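Local coordinates for SnoaL-like domain-containing protein (Methylibium petroleiphilum PM1, PDB 3G16) that is of unknown function but adopts the cystatin-like fold of the SnoaL-like family and packs as a two-fold symmetric pair in the crystal, at the interface of chains A and B. Numbering follows the deposited sequence. Chains: chain A/B, uncharacterized protein with cystatin-like fold.

The interface of chains A and B. Residues chain A 9, 78-80; chain B 80-81, 83-84.
A:Arg9 and B:Asp81 form a salt bridge between two SnoaL-like domains of cystatin-like fold. The arginine starts helix 9-24 of one chain; the aspartate ends strand 71-81 of the other. The guanidinium grips the carboxylate end-on with two nitrogens. A:Arg9 NH1 donates a hydrogen bond of 3.0 Å to B:Asp81 OD2, which accepts with its syn lone pair and lies almost in the guanidinium plane. A:Arg9 NH2 is only 2.5 Å from B:Asp81 OD1, but this bond is bent, 124° at the hydrogen, and comes from above the carboxylate plane. The two flat groups are turned 48° apart, so the pairing is skewed. A:Ile80 N donates a second, nearly straight hydrogen bond to B:Asp81 OD2, 2.9 Å long. B:Asp81 CG stands anti to the backbone N (chi1 -167°), which directs the carboxylate towards chain A. B:Asp81 CB rests against A:Val79 CG1 at 3.7 Å. B:Glu83 lays its CB over the centre of one guanidinium face, 3.5 Å from A:Arg9 CZ. Its carboxylate is not in contact with the arginine, though the opposite charge may still favour the pairing. Within chain B, B:Thr84 N donates a hydrogen bond of 3.2 Å to B:Asp81 OD1, from the face opposite A:Arg9 NH2, and probably helps hold the carboxylate in place. A water links B:Thr84 OG1 to the carbonyl oxygen of A:Leu78. The symmetry repeats this patch with the chains exchanged; the pair may or may not be the biological dimer.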
# COMPACT_ATOMS: atom_id res chain seq x y z
N ARG A 9 15.60 5.87 -11.12
CA ARG A 9 14.39 5.06 -11.12
C ARG A 9 14.70 3.66 -11.63
O ARG A 9 14.23 2.69 -11.08
CB ARG A 9 13.24 5.68 -11.92
CG ARG A 9 13.35 5.68 -13.44
CD ARG A 9 11.95 6.00 -14.08
NE ARG A 9 11.24 6.83 -13.13
CZ ARG A 9 10.08 6.57 -12.54
NH1 ARG A 9 9.28 5.57 -12.93
NH2 ARG A 9 9.69 7.44 -11.64
N LEU A 78 3.78 -0.47 -10.16
CA LEU A 78 5.06 -0.11 -9.58
C LEU A 78 5.21 1.40 -9.63
O LEU A 78 5.18 1.99 -10.71
CB LEU A 78 6.18 -0.82 -10.36
CG LEU A 78 7.59 -0.55 -9.93
CD1 LEU A 78 7.81 -0.76 -8.40
CD2 LEU A 78 8.50 -1.46 -10.80
N VAL A 79 5.33 2.04 -8.47
CA VAL A 79 5.40 3.49 -8.33
C VAL A 79 6.78 3.79 -7.76
O VAL A 79 7.12 3.28 -6.71
CB VAL A 79 4.34 3.98 -7.32
CG1 VAL A 79 4.35 5.48 -7.17
CG2 VAL A 79 2.92 3.51 -7.76
N ILE A 80 7.59 4.54 -8.49
CA ILE A 80 8.97 4.80 -8.08
C ILE A 80 9.22 6.29 -7.93
O ILE A 80 8.95 7.08 -8.84
CB ILE A 80 10.00 4.16 -9.05
CG1 ILE A 80 9.79 2.65 -9.11
CG2 ILE A 80 11.44 4.55 -8.59
CD1 ILE A 80 10.54 2.02 -10.27
N ILE B 80 5.64 9.39 -4.90
CA ILE B 80 5.04 10.01 -6.08
C ILE B 80 5.94 9.76 -7.28
O ILE B 80 7.14 10.08 -7.25
CB ILE B 80 4.83 11.52 -5.88
CG1 ILE B 80 3.92 11.78 -4.66
CG2 ILE B 80 4.32 12.17 -7.16
CD1 ILE B 80 3.78 13.22 -4.32
N ASP B 81 5.36 9.22 -8.34
CA ASP B 81 6.07 8.89 -9.58
C ASP B 81 5.65 9.83 -10.70
O ASP B 81 4.61 9.63 -11.33
CB ASP B 81 5.79 7.44 -9.95
CG ASP B 81 6.72 6.91 -11.02
OD1 ASP B 81 7.18 7.73 -11.86
OD2 ASP B 81 6.96 5.68 -11.03
N GLU B 83 7.01 10.13 -13.57
CA GLU B 83 7.12 9.49 -14.87
C GLU B 83 5.79 8.80 -15.26
O GLU B 83 5.38 8.83 -16.40
CB GLU B 83 8.27 8.46 -14.86
CG GLU B 83 8.48 7.65 -16.14
CD GLU B 83 9.05 8.45 -17.28
OE1 GLU B 83 9.67 9.51 -17.05
OE2 GLU B 83 8.88 8.01 -18.44
N THR B 84 5.12 8.19 -14.30
CA THR B 84 3.89 7.46 -14.61
C THR B 84 2.61 8.16 -14.16
O THR B 84 1.52 7.65 -14.35
CB THR B 84 3.95 6.09 -13.91
OG1 THR B 84 3.96 6.29 -12.49
CG2 THR B 84 5.19 5.28 -14.30
O HOH W 1 3.55 4.06 -11.35